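Local coordinates for protein NADH kinase POS5, mitochondrial (Saccharomyces cerevisiae, PDB 3AFO) that phosphorylates NADH, and NAD(+) with twofold lower preference, using ATP, and is a key source of the cellular reductant NADPH, at residues V8-V13 with V81-S86; L215-D220 with T225-D230; L245-S250 with L260-C265. All coordinates share one frame; numbering follows the deposited sequence. Where two conformers were deposited one is given.

Interaction 1: residues V8-V13 with V81-S86; sequences VKIKPV and VAEEIS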
loop_
_atom_site.group_PDB
_atom_site.type_symbol
_atom_site.label_atom_id
_atom_site.label_comp_id
_atom_site.label_asym_id
_atom_site.label_seq_id
_atom_site.Cartn_x
_atom_site.Cartn_y
_atom_site.Cartn_z
ATOM N N VAL A 8 30.922 35.743 31.264
ATOM C CA VAL A 8 30.767 35.469 29.842
ATOM C C VAL A 8 31.032 36.738 29.039
ATOM O O VAL A 8 30.474 37.793 29.338
ATOM C CB VAL A 8 29.330 34.953 29.509
ATOM C CG1 VAL A 8 29.066 34.958 27.991
ATOM C CG2 VAL A 8 29.113 33.564 30.079
ATOM N N LYS A 9 31.897 36.634 28.037
ATOM C CA LYS A 9 32.069 37.703 27.058
ATOM C C LYS A 9 31.606 37.211 25.695
ATOM O O LYS A 9 31.972 36.117 25.262
ATOM C CB LYS A 9 33.529 38.164 26.987
ATOM C CG LYS A 9 33.964 39.046 28.150
ATOM C CD LYS A 9 35.375 39.588 27.934
ATOM C CE LYS A 9 35.500 40.317 26.605
ATOM N NZ LYS A 9 36.926 40.613 26.289
ATOM N N ILE A 10 30.790 38.022 25.032
ATOM C CA ILE A 10 30.307 37.716 23.684
ATOM C C ILE A 10 31.177 38.481 22.681
ATOM O O ILE A 10 31.209 39.711 22.716
ATOM C CB ILE A 10 28.815 38.092 23.512
ATOM C CG1 ILE A 10 27.940 37.296 24.492
ATOM C CG2 ILE A 10 28.364 37.857 22.070
ATOM C CD1 ILE A 10 26.494 37.805 24.604
ATOM N N LYS A 11 31.873 37.748 21.808
ATOM C CA LYS A 11 32.820 38.329 20.835
ATOM C C LYS A 11 32.411 38.081 19.372
ATOM O O LYS A 11 31.797 37.049 19.067
ATOM C CB LYS A 11 34.229 37.776 21.068
ATOM C CG LYS A 11 34.917 38.327 22.311
ATOM C CD LYS A 11 36.367 37.902 22.376
ATOM C CE LYS A 11 36.984 38.257 23.717
ATOM N NZ LYS A 11 38.421 37.846 23.767
ATOM N N PRO A 12 32.756 39.023 18.463
ATOM C CA PRO A 12 32.464 38.840 17.030
ATOM C C PRO A 12 33.116 37.577 16.489
ATOM O O PRO A 12 34.307 37.355 16.717
ATOM C CB PRO A 12 33.101 40.076 16.385
ATOM C CG PRO A 12 33.094 41.109 17.490
ATOM C CD PRO A 12 33.398 40.329 18.726
ATOM N N VAL A 13 32.343 36.751 15.786
ATOM C CA VAL A 13 32.887 35.520 15.213
ATOM C C VAL A 13 33.933 35.797 14.117
ATOM O O VAL A 13 34.796 34.955 13.845
ATOM C CB VAL A 13 31.767 34.538 14.736
ATOM C CG1 VAL A 13 30.999 35.103 13.552
ATOM C CG2 VAL A 13 32.349 33.173 14.424
ATOM N N VAL A 81 20.973 33.190 20.981
ATOM C CA VAL A 81 21.390 32.123 21.882
ATOM C C VAL A 81 22.511 32.584 22.823
ATOM O O VAL A 81 22.459 32.311 24.026
ATOM C CB VAL A 81 21.807 30.859 21.099
ATOM C CG1 VAL A 81 22.608 29.910 21.962
ATOM C CG2 VAL A 81 20.566 30.151 20.533
ATOM N N ALA A 82 23.510 33.280 22.272
ATOM C CA ALA A 82 24.592 33.879 23.070
ATOM C C ALA A 82 24.032 34.716 24.222
ATOM O O ALA A 82 24.413 34.525 25.384
ATOM C CB ALA A 82 25.503 34.731 22.185
ATOM N N GLU A 83 23.112 35.618 23.888
ATOM C CA GLU A 83 22.421 36.444 24.874
ATOM C C GLU A 83 21.588 35.600 25.837
ATOM O O GLU A 83 21.596 35.839 27.047
ATOM C CB GLU A 83 21.530 37.474 24.178
ATOM C CG GLU A 83 22.210 38.814 23.873
ATOM C CD GLU A 83 21.215 39.881 23.402
ATOM O OE1 GLU A 83 20.370 39.568 22.539
ATOM O OE2 GLU A 83 21.266 41.029 23.900
ATOM N N GLU A 84 20.877 34.612 25.292
ATOM C CA GLU A 84 20.033 33.729 26.090
ATOM C C GLU A 84 20.830 32.982 27.158
ATOM O O GLU A 84 20.433 32.956 28.318
ATOM C CB GLU A 84 19.298 32.722 25.196
ATOM C CG GLU A 84 18.312 31.832 25.941
ATOM C CD GLU A 84 17.837 30.648 25.117
ATOM O OE1 GLU A 84 18.406 30.402 24.030
ATOM O OE2 GLU A 84 16.898 29.955 25.564
ATOM N N ILE A 85 21.950 32.381 26.766
ATOM C CA ILE A 85 22.692 31.493 27.659
ATOM C C ILE A 85 23.760 32.187 28.513
ATOM O O ILE A 85 24.319 31.560 29.415
ATOM C CB ILE A 85 23.311 30.282 26.906
ATOM C CG1 ILE A 85 24.436 30.739 25.957
ATOM C CG2 ILE A 85 22.217 29.494 26.164
ATOM C CD1 ILE A 85 25.264 29.620 25.381
ATOM N N SER A 86 24.048 33.459 28.229
ATOM C CA SER A 86 25.112 34.182 28.941
ATOM C C SER A 86 24.911 34.185 30.468
ATOM O O SER A 86 25.870 33.979 31.221
ATOM C CB SER A 86 25.337 35.595 28.381
ATOM O OG SER A 86 24.144 36.349 28.340
#
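Val8 and Ser86 make the tightest part of this strand-to-helix contact, with Val8 CG2 3.5 Å from the backbone O of Ser86. The other branch of the valine touches the serine through its methylene, Val8 CG1 lying 3.8 Å from Ser86 CB. CG1 is anti to the backbone N (chi1 168°), which leaves CG2 beside that N, so one methyl faces the serine methylene and the other its carbonyl oxygen. Further along the strand, Ile10 reaches the helix with the end of its longer branch alone. Its chi2 is extended at 168°, carrying CD1 outward to lie 4.0 Å from Ala82 CB and 4.1 Å from Glu83 N, so that it rests on the first turn of the segment.

The second shell settles the polar atoms. The hydroxyl of Ser86 is turned away from Val8 and back along the helix: OG donates to Glu83 O at 2.9 Å, approaching from above the carbonyl plane, and it is also bonded to Gly4 N. Strand 8-12 is in turn fixed by parallel pairing with strand 101-105, while Ile85, on another side of the helix, packs on helix 53-69.

The segment axes run nearly antiparallel, 9.5 Å apart at closest approach. What holds them across the contact is apolar: methyls against an alanine, a serine methylene and peptide backbone. Such a junction depends on the fit of shapes rather than on direction, and it can be buried at little polar cost because the one hydroxyl within it finds its partners on its own helix and in the N-terminal segment.

Interaction 2: residues L215-D220 with T225-D230; sequences LDIFID and TRTTAD. With NAI (1,4-dihydronicotinamide adenine dinucleotide), chain F.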
loop_
_atom_site.group_PDB
_atom_site.type_symbol
_atom_site.label_atom_id
_atom_site.label_comp_id
_atom_site.label_asym_id
_atom_site.label_seq_id
_atom_site.Cartn_x
_atom_site.Cartn_y
_atom_site.Cartn_z
ATOM N N LEU A 215 -0.580 19.051 -10.549
ATOM C CA LEU A 215 0.854 19.194 -10.806
ATOM C C LEU A 215 1.313 18.392 -12.014
ATOM O O LEU A 215 1.026 17.191 -12.123
ATOM C CB LEU A 215 1.664 18.734 -9.594
ATOM C CG LEU A 215 1.268 19.214 -8.205
ATOM C CD1 LEU A 215 2.161 18.497 -7.198
ATOM C CD2 LEU A 215 1.405 20.735 -8.072
ATOM N N ASP A 216 2.032 19.063 -12.907
ATOM C CA ASP A 216 2.580 18.425 -14.096
ATOM C C ASP A 216 4.051 18.154 -13.886
ATOM O O ASP A 216 4.843 19.080 -13.641
ATOM C CB ASP A 216 2.349 19.302 -15.332
ATOM C CG ASP A 216 0.868 19.479 -15.641
ATOM O OD1 ASP A 216 0.154 18.461 -15.730
ATOM O OD2 ASP A 216 0.419 20.633 -15.771
ATOM N N ILE A 217 4.406 16.876 -13.986
ATOM C CA ILE A 217 5.732 16.400 -13.635
ATOM C C ILE A 217 6.493 15.988 -14.889
ATOM O O ILE A 217 5.979 15.223 -15.719
ATOM C CB ILE A 217 5.647 15.193 -12.653
ATOM C CG1 ILE A 217 4.927 15.607 -11.362
ATOM C CG2 ILE A 217 7.044 14.659 -12.354
ATOM C CD1 ILE A 217 4.480 14.450 -10.479
ATOM N N PHE A 218 7.713 16.505 -15.017
ATOM C CA PHE A 218 8.566 16.204 -16.162
ATOM C C PHE A 218 9.881 15.646 -15.652
ATOM O O PHE A 218 10.473 16.197 -14.718
ATOM C CB PHE A 218 8.827 17.462 -17.020
ATOM C CG PHE A 218 7.563 18.144 -17.530
ATOM C CD1 PHE A 218 7.161 17.988 -18.861
ATOM C CD2 PHE A 218 6.799 18.947 -16.694
ATOM C CE1 PHE A 218 6.001 18.606 -19.344
ATOM C CE2 PHE A 218 5.625 19.581 -17.164
ATOM C CZ PHE A 218 5.231 19.410 -18.493
ATOM N N ILE A 219 10.330 14.556 -16.258
ATOM C CA ILE A 219 11.620 13.969 -15.931
ATOM C C ILE A 219 12.501 14.033 -17.177
ATOM O O ILE A 219 12.082 13.617 -18.257
ATOM C CB ILE A 219 11.484 12.507 -15.423
ATOM C CG1 ILE A 219 10.686 12.482 -14.109
ATOM C CG2 ILE A 219 12.866 11.891 -15.198
ATOM C CD1 ILE A 219 10.133 11.107 -13.716
ATOM N N ASP A 220 13.695 14.602 -17.027
ATOM C CA ASP A 220 14.650 14.717 -18.134
ATOM C C ASP A 220 14.000 15.353 -19.375
ATOM O O ASP A 220 14.246 14.945 -20.509
ATOM C CB ASP A 220 15.265 13.338 -18.442
ATOM C CG ASP A 220 15.928 12.714 -17.220
ATOM O OD1 ASP A 220 16.472 13.476 -16.398
ATOM O OD2 ASP A 220 15.901 11.470 -17.070
ATOM N N THR A 225 3.654 12.715 -15.929
ATOM C CA THR A 225 2.274 12.568 -15.542
ATOM C C THR A 225 1.752 13.867 -14.949
ATOM O O THR A 225 2.533 14.702 -14.477
ATOM C CB THR A 225 2.124 11.405 -14.488
ATOM O OG1 THR A 225 0.758 10.990 -14.422
ATOM C CG2 THR A 225 2.625 11.833 -13.101
ATOM N N ARG A 226 0.434 14.021 -14.989
ATOM C CA ARG A 226 -0.274 15.005 -14.166
ATOM C C ARG A 226 -0.832 14.310 -12.937
ATOM O O ARG A 226 -1.510 13.284 -13.052
ATOM C CB ARG A 226 -1.442 15.613 -14.943
ATOM C CG ARG A 226 -2.424 16.416 -14.087
ATOM C CD ARG A 226 -2.287 17.912 -14.343
ATOM N NE ARG A 226 -3.595 18.522 -14.305
ATOM C CZ ARG A 226 -3.894 19.733 -14.757
ATOM N NH1 ARG A 226 -2.971 20.533 -15.304
ATOM N NH2 ARG A 226 -5.138 20.134 -14.661
ATOM N N THR A 227 -0.567 14.860 -11.761
ATOM C CA THR A 227 -1.195 14.323 -10.567
ATOM C C THR A 227 -2.106 15.366 -9.915
ATOM O O THR A 227 -1.742 16.550 -9.816
ATOM C CB THR A 227 -0.169 13.743 -9.564
ATOM O OG1 THR A 227 -0.852 13.251 -8.397
ATOM C CG2 THR A 227 0.876 14.791 -9.148
ATOM N N THR A 228 -3.272 14.901 -9.473
ATOM C CA THR A 228 -4.241 15.686 -8.709
ATOM C C THR A 228 -4.281 15.078 -7.308
ATOM O O THR A 228 -4.692 13.925 -7.139
ATOM C CB THR A 228 -5.619 15.630 -9.381
ATOM O OG1 THR A 228 -5.539 16.256 -10.666
ATOM C CG2 THR A 228 -6.680 16.342 -8.546
ATOM N N ALA A 229 -3.820 15.831 -6.310
ATOM C CA ALA A 229 -3.482 15.237 -5.009
ATOM C C ALA A 229 -3.402 16.275 -3.916
ATOM O O ALA A 229 -3.516 17.470 -4.195
ATOM C CB ALA A 229 -2.128 14.516 -5.126
ATOM N N ASP A 230 -3.181 15.829 -2.678
ATOM C CA ASP A 230 -2.695 16.733 -1.633
ATOM C C ASP A 230 -1.378 17.388 -2.053
ATOM O O ASP A 230 -1.133 18.565 -1.749
ATOM C CB ASP A 230 -2.506 15.998 -0.295
ATOM C CG ASP A 230 -3.804 15.785 0.441
ATOM O OD1 ASP A 230 -4.860 16.263 -0.033
ATOM O OD2 ASP A 230 -3.773 15.130 1.496
HETATM P PA NAI F . -13.542 18.733 -4.866
HETATM O O1A NAI F . -13.914 19.181 -6.239
HETATM O O2A NAI F . -12.399 19.618 -4.166
HETATM O O5B NAI F . -12.804 17.372 -4.807
HETATM C C5B NAI F . -13.504 16.240 -4.963
HETATM C C4B NAI F . -12.758 15.342 -5.888
HETATM O O4B NAI F . -13.124 14.097 -5.290
HETATM C C3B NAI F . -13.512 15.459 -7.207
HETATM O O3B NAI F . -12.739 14.815 -8.225
HETATM C C2B NAI F . -14.778 14.673 -6.877
HETATM O O2B NAI F . -15.429 14.169 -8.044
HETATM C C1B NAI F . -14.184 13.512 -6.085
HETATM N N9A NAI F . -15.142 12.897 -5.142
HETATM C C8A NAI F . -15.913 13.538 -4.249
HETATM N N7A NAI F . -16.653 12.645 -3.594
HETATM C C5A NAI F . -16.344 11.434 -4.069
HETATM C C6A NAI F . -16.762 10.146 -3.773
HETATM N N6A NAI F . -17.679 9.902 -2.818
HETATM N N1A NAI F . -16.224 9.128 -4.467
HETATM C C2A NAI F . -15.309 9.326 -5.407
HETATM N N3A NAI F . -14.880 10.538 -5.713
HETATM C C4A NAI F . -15.379 11.602 -5.055
HETATM O O3 NAI F . -14.784 18.816 -3.770
HETATM P PN NAI F . -16.191 18.055 -3.855
HETATM O O1N NAI F . -16.448 17.605 -5.245
HETATM O O2N NAI F . -17.145 18.942 -3.157
HETATM O O5D NAI F . -15.939 16.734 -2.936
HETATM C C5D NAI F . -15.512 16.881 -1.563
HETATM C C4D NAI F . -14.541 15.747 -1.206
HETATM O O4D NAI F . -13.235 16.103 -1.680
HETATM C C3D NAI F . -14.296 15.586 0.294
HETATM O O3D NAI F . -15.383 14.868 0.890
HETATM C C2D NAI F . -13.012 14.736 0.295
HETATM O O2D NAI F . -13.330 13.328 0.352
HETATM C C1D NAI F . -12.384 15.072 -1.086
HETATM N N1N NAI F . -10.986 15.489 -0.828
HETATM C C2N NAI F . -9.965 14.658 -1.318
HETATM C C3N NAI F . -8.629 14.963 -1.100
HETATM C C7N NAI F . -7.566 14.006 -1.673
HETATM O O7N NAI F . -6.355 14.195 -1.527
HETATM N N7N NAI F . -8.081 12.959 -2.299
HETATM C C4N NAI F . -8.287 16.111 -0.369
HETATM C C5N NAI F . -9.304 16.952 0.133
HETATM C C6N NAI F . -10.646 16.647 -0.091
#
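Leu215 and Thr227 face each other as an antiparallel hydrogen-bonded pair, and both of their peptide groups are used: Leu215 N donates to Thr227 O at 2.9 Å, and Thr227 N returns the bond to Leu215 O at 2.8 Å. Two residues on, the next such pair is less even. Ile217 N reaches Thr225 O at 2.9 Å, whereas the reciprocal bond from Thr225 N to Ile217 O is weak at 3.4 Å.

Asp216 and Arg226 form the non-hydrogen-bonded pair between them, and their side chains share a face. The carboxylate sits at the edge of the guanidinium, the two planes 31° apart, and the salt bridge from Arg226 NH1 to Asp216 OD2 is long at 3.4 Å and weak as a hydrogen bond. A stronger partner of the arginine is Ser288 O, which accepts from NH2. A leucine at Arg226 would probably leave the Asp216 carboxylate without its opposite charge here and Ser288 O without this donor.

On the other face Ile217 CD1 lies 3.9 Å from Thr227 CG2 and 4.1 Å from Thr225 CG2. The Thr227 methyl can serve this apolar role because OG1 is anti to the backbone N (chi1 179°), leaving CG2 turned toward the isoleucine. The Thr225 hydroxyl is satisfied by Asn375 of the second subunit. Past the corner at Ala229, Asp230 pairs with Arg206 and bonds to Tyr243 of the third subunit, close to the NADH bound there. The arrangement is a classic two-stranded beta hairpin, strands 213-219 and 222-228, within the antiparallel C-terminal part of an NAD kinase.

Interaction 3: residues L245-S250 with L260-C265; sequences LSAGGS and LMTPIC. With NAI (1,4-dihydronicotinamide adenine dinucleotide), chain C.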
loop_
_atom_site.group_PDB
_atom_site.type_symbol
_atom_site.label_atom_id
_atom_site.label_comp_id
_atom_site.label_asym_id
_atom_site.label_seq_id
_atom_site.Cartn_x
_atom_site.Cartn_y
_atom_site.Cartn_z
ATOM N N LEU A 245 7.979 8.303 3.796
ATOM C CA LEU A 245 7.583 7.077 4.520
ATOM C C LEU A 245 6.119 7.120 4.930
ATOM O O LEU A 245 5.370 6.168 4.709
ATOM C CB LEU A 245 8.451 6.858 5.764
ATOM C CG LEU A 245 8.422 5.442 6.367
ATOM C CD1 LEU A 245 9.120 4.465 5.430
ATOM C CD2 LEU A 245 9.054 5.405 7.740
ATOM N N SER A 246 5.714 8.241 5.515
ATOM C CA SER A 246 4.329 8.440 5.927
ATOM C C SER A 246 3.359 8.319 4.756
ATOM O O SER A 246 2.233 7.870 4.929
ATOM C CB SER A 246 4.176 9.822 6.553
ATOM O OG SER A 246 5.075 9.957 7.634
ATOM N N ALA A 247 3.804 8.746 3.576
ATOM C CA ALA A 247 3.014 8.700 2.357
ATOM C C ALA A 247 3.105 7.329 1.631
ATOM O O ALA A 247 2.614 7.183 0.513
ATOM C CB ALA A 247 3.448 9.852 1.427
ATOM N N GLY A 248 3.741 6.342 2.258
ATOM C CA GLY A 248 3.776 4.969 1.715
ATOM C C GLY A 248 5.033 4.598 0.942
ATOM O O GLY A 248 5.079 3.542 0.318
ATOM N N GLY A 249 6.059 5.449 0.983
ATOM C CA GLY A 249 7.305 5.182 0.260
ATOM C C GLY A 249 8.157 4.061 0.848
ATOM O O GLY A 249 7.967 3.653 1.995
ATOM N N SER A 250 9.095 3.567 0.043
ATOM C CA SER A 250 10.052 2.548 0.469
ATOM C C SER A 250 11.165 3.163 1.309
ATOM O O SER A 250 11.437 4.369 1.226
ATOM C CB SER A 250 10.657 1.824 -0.745
ATOM O OG SER A 250 9.657 1.103 -1.461
ATOM N N LEU A 260 13.813 10.017 -4.535
ATOM C CA LEU A 260 12.464 9.462 -4.392
ATOM C C LEU A 260 11.440 10.452 -4.897
ATOM O O LEU A 260 11.537 11.646 -4.610
ATOM C CB LEU A 260 12.146 9.126 -2.922
ATOM C CG LEU A 260 12.814 7.881 -2.312
ATOM C CD1 LEU A 260 14.275 8.140 -1.901
ATOM C CD2 LEU A 260 12.020 7.384 -1.111
ATOM N N MET A 261 10.460 9.956 -5.643
ATOM C CA MET A 261 9.274 10.732 -5.988
ATOM C C MET A 261 8.060 10.022 -5.404
ATOM O O MET A 261 7.686 8.945 -5.870
ATOM C CB MET A 261 9.127 10.882 -7.507
ATOM C CG MET A 261 7.886 11.674 -7.927
ATOM S SD MET A 261 7.816 11.875 -9.714
ATOM C CE MET A 261 9.161 13.046 -9.979
ATOM N N THR A 262 7.446 10.622 -4.385
ATOM C CA THR A 262 6.366 9.944 -3.652
ATOM C C THR A 262 5.119 10.816 -3.620
ATOM O O THR A 262 5.188 11.945 -3.141
ATOM C CB THR A 262 6.798 9.622 -2.189
ATOM O OG1 THR A 262 8.023 8.878 -2.196
ATOM C CG2 THR A 262 5.706 8.831 -1.426
ATOM N N PRO A 263 3.976 10.291 -4.116
ATOM C CA PRO A 263 2.760 11.108 -4.127
ATOM C C PRO A 263 2.188 11.260 -2.722
ATOM O O PRO A 263 2.369 10.385 -1.871
ATOM C CB PRO A 263 1.802 10.308 -5.010
ATOM C CG PRO A 263 2.211 8.865 -4.797
ATOM C CD PRO A 263 3.736 8.926 -4.631
ATOM N N ILE A 264 1.551 12.395 -2.470
ATOM C CA ILE A 264 0.887 12.619 -1.193
ATOM C C ILE A 264 -0.621 12.628 -1.419
ATOM O O ILE A 264 -1.158 13.583 -1.981
ATOM C CB ILE A 264 1.342 13.951 -0.498
ATOM C CG1 ILE A 264 2.871 14.006 -0.404
ATOM C CG2 ILE A 264 0.696 14.070 0.899
ATOM C CD1 ILE A 264 3.440 15.379 -0.022
ATOM N N CYS A 265 -1.293 11.566 -0.961
ATOM C CA CYS A 265 -2.749 11.392 -1.133
ATOM C C CYS A 265 -3.230 11.720 -2.559
ATOM O O CYS A 265 -4.004 12.661 -2.779
ATOM C CB CYS A 265 -3.514 12.178 -0.049
ATOM S SG CYS A 265 -3.056 11.661 1.625
HETATM P PA NAI C . 8.613 18.027 12.497
HETATM O O1A NAI C . 8.981 17.855 13.941
HETATM O O2A NAI C . 7.172 18.724 12.235
HETATM O O5B NAI C . 8.494 16.660 11.747
HETATM C C5B NAI C . 9.477 15.768 11.962
HETATM C C4B NAI C . 8.876 14.468 12.359
HETATM O O4B NAI C . 9.459 13.623 11.331
HETATM C C3B NAI C . 9.639 14.222 13.655
HETATM O O3B NAI C . 9.033 13.138 14.363
HETATM C C2B NAI C . 11.013 13.830 13.110
HETATM O O2B NAI C . 11.729 13.003 14.017
HETATM C C1B NAI C . 10.639 12.994 11.887
HETATM N N9A NAI C . 11.718 13.025 10.860
HETATM C C8A NAI C . 12.234 14.098 10.252
HETATM N N7A NAI C . 13.191 13.700 9.396
HETATM C C5A NAI C . 13.263 12.369 9.445
HETATM C C6A NAI C . 14.037 11.403 8.799
HETATM N N6A NAI C . 14.968 11.721 7.877
HETATM N N1A NAI C . 13.835 10.110 9.123
HETATM C C2A NAI C . 12.933 9.742 10.021
HETATM N N3A NAI C . 12.182 10.635 10.649
HETATM C C4A NAI C . 12.328 11.946 10.386
HETATM O O3 NAI C . 9.675 18.989 11.659
HETATM P PN NAI C . 11.260 18.724 11.629
HETATM O O1N NAI C . 11.656 17.845 12.777
HETATM O O2N NAI C . 11.845 20.058 11.380
HETATM O O5D NAI C . 11.526 17.816 10.297
HETATM C C5D NAI C . 11.086 18.256 9.023
HETATM C C4D NAI C . 10.532 17.074 8.244
HETATM O O4D NAI C . 9.184 16.858 8.721
HETATM C C3D NAI C . 10.309 17.375 6.770
HETATM O O3D NAI C . 11.525 17.221 6.026
HETATM C C2D NAI C . 9.272 16.290 6.397
HETATM O O2D NAI C . 9.942 15.154 5.829
HETATM C C1D NAI C . 8.675 15.901 7.782
HETATM N N1N NAI C . 7.211 16.012 7.686
HETATM C C2N NAI C . 6.474 14.840 7.821
HETATM C C3N NAI C . 5.093 14.851 7.720
HETATM C C7N NAI C . 4.333 13.512 7.898
HETATM O O7N NAI C . 3.107 13.444 7.862
HETATM N N7N NAI C . 5.100 12.460 8.102
HETATM C C4N NAI C . 4.438 16.066 7.480
HETATM C C5N NAI C . 5.167 17.264 7.336
HETATM C C6N NAI C . 6.560 17.252 7.429
HETATM O O HOH W 1 2.749 7.092 -1.947
#
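Ala247 meets the flat peptide group that follows Pro263 at its oxygen, the methyl CB standing 3.5 Å from Pro263 O and tilted out of the carbonyl plane rather than lying over a face. Neither segment brings an aromatic ring, so the other flat group of note belongs to the ligand: the nicotinamide carboxamide of NADH presents its nitrogen to Ser246, N7N donating to OG. The modelled separation of 2.5 Å between N7N and Ser246 OG is too short to be taken literally. The same hydroxyl is bonded to Arg267 of the third subunit, which ties the pocket to the subunit interface.

Away from the ligand, the packing is made by small groups. Thr262 CG2 touches Ala247 CB at 3.8 Å and comes within 4.2 Å of Gly249 N. This methyl is the branch anti to the backbone N, while OG1, with chi1 at -54°, is left for Ser244 OG, with which it is hydrogen-bonded. A side chain at Gly249 would start close to Thr262 OG1, so the bare backbone suits the fit. Leu260 closes the far end with CD2 3.9 Å from Ser250 O. A water may link Ala247 O and Pro263 O, although the second of its bonds is weak and the first suspiciously short.

Gly248, at positive phi, is the C-prime residue of a Schellman motif: Gly249 N bonds to Ser244 O and Gly248 N to Leu245 O, ending the helix, after which the chain runs back roughly antiparallel to the strand. The helix exit packs on strand 258-266, which also meets helix 243-246 where Leu260 touches Ser244 and Ile264 touches Tyr243; that strand is flanked in its antiparallel sheet by strands 231-235 and 274-277.

In the fold
From the N terminus, interaction 1 comes first, bringing helix 79-86 back against strand 8-12 after a long excursion that includes helix 53-69. The three contacts follow in series and none encloses or crosses another. Interaction 2 closes a tight hairpin turn, and interaction 3 a short excursion through strand 251-252. These two lie together, about 14 Å between centres, and they touch where both segments turn corners: Asp230 N is 3.3 Å from Cys265 O, a probable hydrogen bond. Interaction 1 stands apart, with its centre more than 40 Å from either, across the chain's centre. One contact joins the N-terminal strand to a helix of the N-terminal domain, while the other pair joins C-terminal sheets and a nucleotide pocket at subunit interfaces.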